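Local atomic coordinates of proto-oncogene tyrosine-protein kinase receptor Ret (Danio rerio, PDB entry 7AMK), a protein that acts as a receptor tyrosine kinase whose calcium-binding cadherin-like domains probably take part in recognising GDNF bound to its co-receptor GFR alpha 1. Residues 193-198 against 264-269; 226-231 against 274-279; 233-238 against 260-265. The protein carries 4 engineered substitutions. All blocks are in the same frame, centred on the assembly; numbering follows the deposited sequence.

Contact 1. Residues 193-198 against 264-269. With CA (calcium ion), chain M; CA (calcium ion), chain L; CA (calcium ion), chain N.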
loop_
_atom_site.group_PDB
_atom_site.type_symbol
_atom_site.label_atom_id
_atom_site.label_comp_id
_atom_site.label_asym_id
_atom_site.label_seq_id
_atom_site.Cartn_x
_atom_site.Cartn_y
_atom_site.Cartn_z
ATOM N N VAL A 193 -39.700 -8.770 17.007
ATOM C CA VAL A 193 -39.126 -7.497 16.606
ATOM C C VAL A 193 -37.980 -7.755 15.620
ATOM O O VAL A 193 -37.581 -8.897 15.379
ATOM C CB VAL A 193 -38.674 -6.678 17.831
ATOM C CG1 VAL A 193 -39.866 -6.512 18.739
ATOM C CG2 VAL A 193 -37.523 -7.399 18.596
ATOM N N ASP A 194 -37.480 -6.674 15.021
ATOM C CA ASP A 194 -36.488 -6.731 13.950
ATOM C C ASP A 194 -35.339 -5.821 14.348
ATOM O O ASP A 194 -35.486 -4.588 14.382
ATOM C CB ASP A 194 -37.113 -6.334 12.601
ATOM C CG ASP A 194 -36.103 -6.357 11.421
ATOM O OD1 ASP A 194 -34.970 -6.860 11.575
ATOM O OD2 ASP A 194 -36.446 -5.848 10.330
ATOM N N ARG A 195 -34.203 -6.425 14.701
ATOM C CA ARG A 195 -33.051 -5.632 15.104
ATOM C C ARG A 195 -32.698 -4.621 14.011
ATOM O O ARG A 195 -32.302 -3.489 14.305
ATOM C CB ARG A 195 -31.870 -6.553 15.421
ATOM C CG ARG A 195 -30.707 -5.891 16.189
ATOM C CD ARG A 195 -29.894 -4.891 15.363
ATOM N NE ARG A 195 -29.319 -5.494 14.169
ATOM C CZ ARG A 195 -28.448 -4.917 13.345
ATOM N NH1 ARG A 195 -27.971 -3.702 13.562
ATOM N NH2 ARG A 195 -28.046 -5.580 12.267
ATOM N N GLU A 196 -32.877 -5.000 12.744
ATOM C CA GLU A 196 -32.545 -4.116 11.631
ATOM C C GLU A 196 -33.500 -2.935 11.513
ATOM O O GLU A 196 -33.170 -1.943 10.860
ATOM C CB GLU A 196 -32.528 -4.892 10.306
ATOM C CG GLU A 196 -31.198 -5.609 9.998
ATOM C CD GLU A 196 -30.997 -6.920 10.794
ATOM O OE1 GLU A 196 -31.997 -7.637 11.033
ATOM O OE2 GLU A 196 -29.836 -7.236 11.159
ATOM N N GLU A 197 -34.679 -3.013 12.098
ATOM C CA GLU A 197 -35.530 -1.834 12.114
ATOM C C GLU A 197 -35.221 -0.963 13.316
ATOM O O GLU A 197 -35.139 0.264 13.179
ATOM C CB GLU A 197 -37.010 -2.227 12.124
ATOM N N LYS A 198 -35.011 -1.580 14.483
ATOM C CA LYS A 198 -34.783 -0.826 15.705
ATOM C C LYS A 198 -33.998 -1.688 16.690
ATOM O O LYS A 198 -34.384 -2.833 16.942
ATOM C CB LYS A 198 -36.129 -0.389 16.300
ATOM C CG LYS A 198 -36.092 1.019 16.907
ATOM C CD LYS A 198 -37.405 1.354 17.617
ATOM C CE LYS A 198 -37.392 2.791 18.120
ATOM N NZ LYS A 198 -38.610 3.115 18.906
ATOM N N ARG A 264 -26.187 -7.078 6.346
ATOM C CA ARG A 264 -26.876 -6.166 7.253
ATOM C C ARG A 264 -26.783 -6.590 8.712
ATOM O O ARG A 264 -27.007 -5.755 9.599
ATOM C CB ARG A 264 -28.338 -6.023 6.839
ATOM C CG ARG A 264 -28.465 -5.390 5.469
ATOM C CD ARG A 264 -29.904 -5.054 5.103
ATOM N NE ARG A 264 -29.949 -4.428 3.781
ATOM C CZ ARG A 264 -29.760 -3.135 3.542
ATOM N NH1 ARG A 264 -29.543 -2.271 4.523
ATOM N NH2 ARG A 264 -29.788 -2.698 2.283
ATOM N N ASP A 265 -26.459 -7.852 8.978
ATOM C CA ASP A 265 -26.269 -8.325 10.340
ATOM C C ASP A 265 -24.953 -7.801 10.928
ATOM O O ASP A 265 -23.989 -7.513 10.213
ATOM C CB ASP A 265 -26.275 -9.852 10.383
ATOM C CG ASP A 265 -27.567 -10.441 9.866
ATOM O OD1 ASP A 265 -28.639 -9.896 10.201
ATOM O OD2 ASP A 265 -27.524 -11.438 9.107
ATOM N N THR A 266 -24.925 -7.684 12.250
ATOM C CA THR A 266 -23.736 -7.281 12.990
ATOM C C THR A 266 -22.828 -8.473 13.248
ATOM O O THR A 266 -23.238 -9.635 13.185
ATOM C CB THR A 266 -24.111 -6.647 14.343
ATOM O OG1 THR A 266 -24.564 -7.671 15.233
ATOM C CG2 THR A 266 -25.215 -5.620 14.164
ATOM N N THR A 267 -21.577 -8.162 13.558
ATOM C CA THR A 267 -20.511 -9.104 13.804
ATOM C C THR A 267 -19.639 -8.502 14.894
ATOM O O THR A 267 -19.388 -7.288 14.878
ATOM C CB THR A 267 -19.634 -9.363 12.567
ATOM O OG1 THR A 267 -20.449 -9.752 11.456
ATOM C CG2 THR A 267 -18.632 -10.481 12.876
ATOM N N PRO A 268 -19.151 -9.307 15.834
ATOM C CA PRO A 268 -18.205 -8.773 16.817
ATOM C C PRO A 268 -16.941 -8.279 16.120
ATOM O O PRO A 268 -16.585 -8.724 15.022
ATOM C CB PRO A 268 -17.929 -9.967 17.742
ATOM C CG PRO A 268 -19.098 -10.911 17.503
ATOM C CD PRO A 268 -19.435 -10.736 16.052
ATOM N N VAL A 269 -16.280 -7.320 16.772
ATOM C CA VAL A 269 -15.127 -6.643 16.194
ATOM C C VAL A 269 -14.098 -7.659 15.700
ATOM O O VAL A 269 -13.831 -8.682 16.342
ATOM C CB VAL A 269 -14.532 -5.675 17.235
ATOM C CG1 VAL A 269 -13.217 -5.094 16.752
ATOM C CG2 VAL A 269 -15.542 -4.578 17.562
HETATM CA CA CA M . -30.133 -9.628 12.038
HETATM CA CA CA L . -33.906 -8.862 11.327
HETATM CA CA CA N . -25.776 -12.418 7.798
HETATM O O HOH W 1 -34.188 -8.689 9.013
HETATM O O HOH W 2 -36.014 -9.743 11.775
#
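Glu196 and Asp265 meet through calcium. One ion is bound by Glu196 OE2 at 2.6 Å and by Asp265 OD1 at 2.4 Å. This brings the two acceptor oxygens to 3.1 Å from each other. Their carboxylate planes are turned 67° apart. Each carboxylate also reaches a second ion with its other oxygen: Glu196 OE1 joins Asp194 OD1 and two waters on one neighbouring calcium, while Asp265 OD2 binds the other. Glu142, Asp228, Glu229 and Asp231 complete the set around the shared ion. The bend of Glu196 at chi2 (77°) puts CD near both of its ions, within reach for its oxygens.

Hydrogen bonding and charge pairing centre on Arg195. Its NH2 makes a salt bridge to Glu196 OE2 at 2.7 Å, arriving on the anti side and out of the carboxylate plane, and a weak, bent bond to Arg264 O near the guanidinium plane. Within 193-198 Asp194 OD1, already on a metal, accepts from Glu196 N as an Asx turn, met from above the carboxylate plane.

Packing is slight: the Thr266 CG2 methyl lies over one face of the Arg195 guanidinium, offset toward its rim, 3.4 Å from CZ.

Acidic oxygens this close would repel without the ions, so the junction between the second and third cadherin-like domains probably depends on bound calcium, with Arg195 offsetting part of the remaining negative charge.

Contact 2. Residues 226-231 against 274-279. With CA (calcium ion), chain M; CA (calcium ion), chain N; CA (calcium ion), chain L.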
loop_
_atom_site.group_PDB
_atom_site.type_symbol
_atom_site.label_atom_id
_atom_site.label_comp_id
_atom_site.label_asym_id
_atom_site.label_seq_id
_atom_site.Cartn_x
_atom_site.Cartn_y
_atom_site.Cartn_z
ATOM N N ILE A 226 -32.262 -4.780 21.798
ATOM C CA ILE A 226 -32.616 -5.843 20.852
ATOM C C ILE A 226 -31.332 -6.470 20.328
ATOM O O ILE A 226 -30.517 -5.793 19.680
ATOM C CB ILE A 226 -33.483 -5.344 19.684
ATOM C CG1 ILE A 226 -34.726 -4.549 20.162
ATOM C CG2 ILE A 226 -33.895 -6.536 18.811
ATOM C CD1 ILE A 226 -35.720 -5.307 21.067
ATOM N N TYR A 227 -31.154 -7.756 20.615
ATOM C CA TYR A 227 -29.999 -8.502 20.139
ATOM C C TYR A 227 -30.228 -9.046 18.736
ATOM O O TYR A 227 -31.348 -9.363 18.334
ATOM C CB TYR A 227 -29.670 -9.660 21.079
ATOM C CG TYR A 227 -29.058 -9.223 22.382
ATOM C CD1 TYR A 227 -28.825 -7.877 22.659
ATOM C CD2 TYR A 227 -28.682 -10.157 23.326
ATOM C CE1 TYR A 227 -28.246 -7.475 23.871
ATOM C CE2 TYR A 227 -28.105 -9.780 24.520
ATOM C CZ TYR A 227 -27.899 -8.449 24.795
ATOM O OH TYR A 227 -27.344 -8.123 26.005
ATOM N N ASP A 228 -29.139 -9.162 18.003
ATOM C CA ASP A 228 -29.147 -9.479 16.588
ATOM C C ASP A 228 -29.003 -10.974 16.397
ATOM O O ASP A 228 -28.337 -11.662 17.171
ATOM C CB ASP A 228 -27.990 -8.755 15.889
ATOM C CG ASP A 228 -28.038 -8.870 14.404
ATOM O OD1 ASP A 228 -29.014 -8.398 13.822
ATOM O OD2 ASP A 228 -27.083 -9.403 13.813
ATOM N N GLU A 229 -29.609 -11.476 15.337
ATOM C CA GLU A 229 -29.296 -12.817 14.878
ATOM C C GLU A 229 -28.959 -12.742 13.395
ATOM O O GLU A 229 -29.175 -11.722 12.741
ATOM C CB GLU A 229 -30.443 -13.791 15.157
ATOM C CG GLU A 229 -31.589 -13.680 14.231
ATOM C CD GLU A 229 -32.617 -14.783 14.480
ATOM O OE1 GLU A 229 -32.429 -15.542 15.455
ATOM O OE2 GLU A 229 -33.606 -14.898 13.711
ATOM N N ASP A 230 -28.403 -13.829 12.870
ATOM C CA ASP A 230 -27.929 -13.873 11.488
ATOM C C ASP A 230 -29.141 -14.186 10.620
ATOM O O ASP A 230 -29.512 -15.341 10.420
ATOM C CB ASP A 230 -26.802 -14.899 11.341
ATOM C CG ASP A 230 -26.239 -14.996 9.906
ATOM O OD1 ASP A 230 -26.620 -14.219 9.008
ATOM O OD2 ASP A 230 -25.396 -15.886 9.692
ATOM N N ASP A 231 -29.792 -13.135 10.120
ATOM C CA ASP A 231 -31.007 -13.316 9.330
ATOM C C ASP A 231 -30.949 -12.516 8.032
ATOM O O ASP A 231 -31.995 -12.218 7.445
ATOM C CB ASP A 231 -32.264 -12.962 10.153
ATOM C CG ASP A 231 -32.342 -11.456 10.527
ATOM O OD1 ASP A 231 -31.410 -10.683 10.222
ATOM O OD2 ASP A 231 -33.363 -11.050 11.118
ATOM N N GLN A 274 -16.364 -15.768 17.614
ATOM C CA GLN A 274 -17.789 -15.992 17.419
ATOM C C GLN A 274 -18.044 -16.607 16.049
ATOM O O GLN A 274 -17.331 -16.323 15.083
ATOM C CB GLN A 274 -18.551 -14.674 17.566
ATOM C CG GLN A 274 -20.000 -14.729 17.062
ATOM C CD GLN A 274 -20.872 -15.724 17.832
ATOM O OE1 GLN A 274 -21.134 -16.841 17.366
ATOM N NE2 GLN A 274 -21.337 -15.311 19.010
ATOM N N VAL A 275 -19.040 -17.490 15.975
ATOM C CA VAL A 275 -19.389 -18.124 14.710
ATOM C C VAL A 275 -20.648 -17.528 14.094
ATOM O O VAL A 275 -20.865 -17.692 12.882
ATOM C CB VAL A 275 -19.560 -19.646 14.870
ATOM C CG1 VAL A 275 -19.769 -20.283 13.497
ATOM C CG2 VAL A 275 -18.343 -20.253 15.558
ATOM N N GLN A 276 -21.474 -16.841 14.886
ATOM C CA GLN A 276 -22.627 -16.115 14.368
ATOM C C GLN A 276 -22.217 -15.151 13.266
ATOM O O GLN A 276 -21.390 -14.259 13.473
ATOM C CB GLN A 276 -23.318 -15.338 15.493
ATOM C CG GLN A 276 -24.174 -14.164 14.991
ATOM C CD GLN A 276 -25.139 -13.598 16.035
ATOM O OE1 GLN A 276 -25.314 -14.158 17.126
ATOM N NE2 GLN A 276 -25.795 -12.495 15.685
ATOM N N ASN A 277 -22.810 -15.320 12.092
ATOM C CA ASN A 277 -22.627 -14.380 10.995
ATOM C C ASN A 277 -21.230 -14.422 10.424
ATOM O O ASN A 277 -20.845 -13.525 9.683
ATOM C CB ASN A 277 -22.944 -12.943 11.403
ATOM C CG ASN A 277 -23.481 -12.153 10.257
ATOM O OD1 ASN A 277 -24.285 -12.657 9.495
ATOM N ND2 ASN A 277 -23.020 -10.921 10.099
ATOM N N LYS A 278 -20.456 -15.435 10.766
ATOM C CA LYS A 278 -19.146 -15.608 10.172
ATOM C C LYS A 278 -19.300 -16.016 8.713
ATOM O O LYS A 278 -20.049 -16.947 8.390
ATOM C CB LYS A 278 -18.370 -16.663 10.956
ATOM C CG LYS A 278 -16.952 -16.898 10.479
ATOM C CD LYS A 278 -16.329 -18.021 11.313
ATOM C CE LYS A 278 -14.996 -18.485 10.753
ATOM N NZ LYS A 278 -14.472 -19.669 11.514
ATOM N N LEU A 279 -18.583 -15.327 7.827
ATOM C CA LEU A 279 -18.463 -15.748 6.432
ATOM C C LEU A 279 -17.148 -16.504 6.244
ATOM O O LEU A 279 -16.078 -15.967 6.534
ATOM C CB LEU A 279 -18.511 -14.553 5.472
ATOM C CG LEU A 279 -19.681 -13.576 5.566
ATOM C CD1 LEU A 279 -19.549 -12.478 4.480
ATOM C CD2 LEU A 279 -20.960 -14.356 5.430
HETATM CA CA CA M . -30.133 -9.628 12.038
HETATM CA CA CA N . -25.776 -12.418 7.798
HETATM CA CA CA L . -33.906 -8.862 11.327
HETATM O O HOH W 1 -34.188 -8.689 9.013
HETATM O O HOH W 2 -36.014 -9.743 11.775
#
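Gln276 sets CG anti to its backbone N (chi1 158°) and runs extended beyond it, carrying the amide over to the backbone of Asp228; Asp230 likewise has CG anti to N (chi1 -180°), which places CG on the Asn277 side. Gln276 NE2 donates to Asp228 O at 3.1 Å. The N-H points well at the oxygen, but the donor stands above the carbonyl plane, and the same nitrogen lies 3.6 Å from Glu229 CA. An alanine in place of Gln276 would probably leave Asp228 O without this donor and open a gap beside Glu229 CA.

The second link runs through calcium. Asp230 OD1 and Asn277 OD1 both bind the same ion, each at 2.3 Å, and therefore sit 2.9 Å from each other. Their side chains cross at about a right angle, and the amide stands steeply to the carboxylate. Asp230 OD2 has its own partner in Thr343, as Asn277 ND2 has in Thr267. Asn277 is presented by a type II turn from Val275 to Lys278.

Toward the other ions, Asp228 OD1, Glu229 O and Asp231 OD1 bind the middle calcium, and Asp231 OD2 the next; Asp228 is also paired with Arg195. A run of acidic residues following a domain's last strand and spread over three ions is characteristic of the calcium-binding linker between cadherin domains, here joining the second and third.

Contact 3. Residues 233-238 against 260-265. Engineered in segment 233-238: Gln237 (natural residue Asn). With CA (calcium ion), chain N; CA (calcium ion), chain M.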
loop_
_atom_site.group_PDB
_atom_site.type_symbol
_atom_site.label_atom_id
_atom_site.label_comp_id
_atom_site.label_asym_id
_atom_site.label_seq_id
_atom_site.Cartn_x
_atom_site.Cartn_y
_atom_site.Cartn_z
ATOM N N SER A 233 -28.617 -12.423 4.295
ATOM C CA SER A 233 -27.535 -13.017 3.537
ATOM C C SER A 233 -26.605 -11.947 2.980
ATOM O O SER A 233 -27.021 -10.810 2.740
ATOM C CB SER A 233 -28.078 -13.851 2.390
ATOM O OG SER A 233 -28.979 -13.092 1.618
ATOM N N PRO A 234 -25.339 -12.302 2.789
ATOM C CA PRO A 234 -24.392 -11.369 2.182
ATOM C C PRO A 234 -24.724 -11.114 0.724
ATOM O O PRO A 234 -25.377 -11.914 0.060
ATOM C CB PRO A 234 -23.059 -12.090 2.334
ATOM C CG PRO A 234 -23.432 -13.537 2.380
ATOM C CD PRO A 234 -24.706 -13.578 3.149
ATOM N N TYR A 235 -24.276 -9.962 0.227
ATOM C CA TYR A 235 -24.557 -9.572 -1.155
ATOM C C TYR A 235 -23.477 -8.608 -1.640
ATOM O O TYR A 235 -22.799 -7.926 -0.851
ATOM C CB TYR A 235 -25.938 -8.918 -1.301
ATOM C CG TYR A 235 -26.086 -7.606 -0.521
ATOM C CD1 TYR A 235 -26.475 -7.615 0.812
ATOM C CD2 TYR A 235 -25.842 -6.367 -1.122
ATOM C CE1 TYR A 235 -26.620 -6.406 1.545
ATOM C CE2 TYR A 235 -25.982 -5.169 -0.404
ATOM C CZ TYR A 235 -26.370 -5.196 0.924
ATOM O OH TYR A 235 -26.508 -4.025 1.633
ATOM N N VAL A 236 -23.349 -8.540 -2.937
ATOM C CA VAL A 236 -22.439 -7.593 -3.560
ATOM C C VAL A 236 -23.251 -6.421 -4.070
ATOM O O VAL A 236 -24.449 -6.538 -4.361
ATOM C CB VAL A 236 -21.622 -8.232 -4.699
ATOM C CG1 VAL A 236 -20.624 -9.199 -4.117
ATOM C CG2 VAL A 236 -22.555 -8.952 -5.645
ATOM N N GLN A 237 -22.600 -5.275 -4.143
ATOM C CA GLN A 237 -23.190 -4.073 -4.695
ATOM C C GLN A 237 -22.519 -3.844 -6.040
ATOM O O GLN A 237 -21.309 -3.590 -6.105
ATOM C CB GLN A 237 -23.013 -2.894 -3.749
ATOM C CG GLN A 237 -23.851 -1.690 -4.119
ATOM C CD GLN A 237 -24.250 -0.875 -2.908
ATOM O OE1 GLN A 237 -23.892 -1.216 -1.778
ATOM N NE2 GLN A 237 -25.000 0.208 -3.132
ATOM N N GLY A 238 -23.284 -3.987 -7.100
ATOM C CA GLY A 238 -22.747 -3.820 -8.442
ATOM C C GLY A 238 -22.202 -5.135 -8.981
ATOM O O GLY A 238 -22.959 -6.093 -9.156
ATOM N N PHE A 260 -15.942 -6.107 -2.370
ATOM C CA PHE A 260 -16.662 -5.780 -1.149
ATOM C C PHE A 260 -17.940 -6.595 -1.084
ATOM O O PHE A 260 -18.682 -6.670 -2.068
ATOM C CB PHE A 260 -16.997 -4.285 -1.090
ATOM C CG PHE A 260 -15.789 -3.406 -0.933
ATOM C CD1 PHE A 260 -15.235 -3.193 0.317
ATOM C CD2 PHE A 260 -15.192 -2.832 -2.034
ATOM C CE1 PHE A 260 -14.111 -2.393 0.466
ATOM C CE2 PHE A 260 -14.070 -2.038 -1.897
ATOM C CZ PHE A 260 -13.528 -1.815 -0.642
ATOM N N VAL A 261 -18.192 -7.201 0.074
ATOM C CA VAL A 261 -19.415 -7.945 0.335
ATOM C C VAL A 261 -20.057 -7.333 1.566
ATOM O O VAL A 261 -19.360 -7.005 2.531
ATOM C CB VAL A 261 -19.133 -9.455 0.524
ATOM C CG1 VAL A 261 -20.313 -10.157 1.194
ATOM C CG2 VAL A 261 -18.769 -10.084 -0.831
ATOM N N TYR A 262 -21.368 -7.164 1.529
ATOM C CA TYR A 262 -22.094 -6.488 2.587
ATOM C C TYR A 262 -23.073 -7.438 3.256
ATOM O O TYR A 262 -23.631 -8.338 2.619
ATOM C CB TYR A 262 -22.848 -5.259 2.057
ATOM C CG TYR A 262 -21.942 -4.309 1.305
ATOM C CD1 TYR A 262 -21.679 -4.490 -0.055
ATOM C CD2 TYR A 262 -21.327 -3.244 1.954
ATOM C CE1 TYR A 262 -20.834 -3.617 -0.743
ATOM C CE2 TYR A 262 -20.491 -2.386 1.287
ATOM C CZ TYR A 262 -20.241 -2.562 -0.058
ATOM O OH TYR A 262 -19.394 -1.673 -0.700
ATOM N N ASP A 263 -23.270 -7.229 4.556
ATOM C CA ASP A 263 -24.197 -8.052 5.328
ATOM C C ASP A 263 -24.854 -7.149 6.363
ATOM O O ASP A 263 -24.157 -6.508 7.156
ATOM C CB ASP A 263 -23.458 -9.228 5.990
ATOM C CG ASP A 263 -24.395 -10.301 6.523
ATOM O OD1 ASP A 263 -25.379 -9.967 7.197
ATOM O OD2 ASP A 263 -24.140 -11.491 6.270
ATOM N N ARG A 264 -26.187 -7.078 6.346
ATOM C CA ARG A 264 -26.876 -6.166 7.253
ATOM C C ARG A 264 -26.783 -6.590 8.712
ATOM O O ARG A 264 -27.007 -5.755 9.599
ATOM C CB ARG A 264 -28.338 -6.023 6.839
ATOM C CG ARG A 264 -28.465 -5.390 5.469
ATOM C CD ARG A 264 -29.904 -5.054 5.103
ATOM N NE ARG A 264 -29.949 -4.428 3.781
ATOM C CZ ARG A 264 -29.760 -3.135 3.542
ATOM N NH1 ARG A 264 -29.543 -2.271 4.523
ATOM N NH2 ARG A 264 -29.788 -2.698 2.283
ATOM N N ASP A 265 -26.459 -7.852 8.978
ATOM C CA ASP A 265 -26.269 -8.325 10.340
ATOM C C ASP A 265 -24.953 -7.801 10.928
ATOM O O ASP A 265 -23.989 -7.513 10.213
ATOM C CB ASP A 265 -26.275 -9.852 10.383
ATOM C CG ASP A 265 -27.567 -10.441 9.866
ATOM O OD1 ASP A 265 -28.639 -9.896 10.201
ATOM O OD2 ASP A 265 -27.524 -11.438 9.107
HETATM CA CA CA N . -25.776 -12.418 7.798
HETATM CA CA CA M . -30.133 -9.628 12.038
HETATM O O HOH W 3 -27.719 -8.287 4.093
HETATM O O HOH W 4 -19.986 -4.846 -3.803
#
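Segments 233-238 and 260-265 pair as a short antiparallel bridge, Tyr235 facing Tyr262 in a hydrogen-bonded pair with Tyr235 N to Tyr262 O at 3.0 Å and Tyr262 N to Tyr235 O at 2.9 Å. The alpha carbon of Pro234 adds a CA-H...O contact to Tyr262 O. Water bridges the backbones beyond the pair at both ends: one molecule joins Ser233 O to Arg264 N, another Gln237 N to Phe260 O.

The side chains of Tyr235 and Tyr262 lie on the same face of the sheet. With chi1 at 63°, Tyr235 CG sits between its own backbone N and carbonyl carbon, and the ring lies across Tyr262 CB. What it receives is a CH-pi contact: Tyr262 CB lies over the ring face, 4.0 Å from the centroid. The two rings themselves are oblique, their planes 33° apart. At the tip, Tyr235 OH stands over one face of the Arg264 guanidinium, 3.6 Å from NH2. The engineered Gln237 lays CB 3.8 Å from Tyr262 CE1, and its OE1 hangs over the rim of that ring.

On the Val261 side the contacts are aliphatic: Pro234 CB touches Val261 CG1 at 3.5 Å, and Val236 CG1 meets Val261 CG2 more loosely. At the calcium end, Asp263 grips one ion with both carboxylate oxygens, while its OD1 also accepts from Asp265 N in an Asx turn; Pro234 lies alongside this side chain.

The short, weakly bonded strand 235-236 is an outer strand of its sheet within the chain, and 255-263 passes between it and 312-321. Val261 reaches Leu279 on strand 279-283 and Val351 and Leu353 on strand 350-359, in the other sheet of the sandwich, whereas Tyr235 and Arg264 lean on Phe307 and Tyr262 on Ile306 and Val314.

Contacts 1 and 2 lie with their centres about 8 Å apart and share the same three calcium ions, whereas the centre of contact 3 is about 14 Å from either. Asp265, shared by contacts 1 and 3, ties them together: its OD1 lies 2.9 Å from Asp231 OD1 on the middle ion, and its OD2 lies 2.9 Å from Asp230 OD1 on the ion that Asp263 also binds. Contact 3 is nested in the chain loop closed by contact 2, and Asp263 and Asp265, at the end of strand 255-263, connect its strand pairing to the metals. Contact 1 adds Asp194 and Glu196 from the second domain, where Glu142 also contributes.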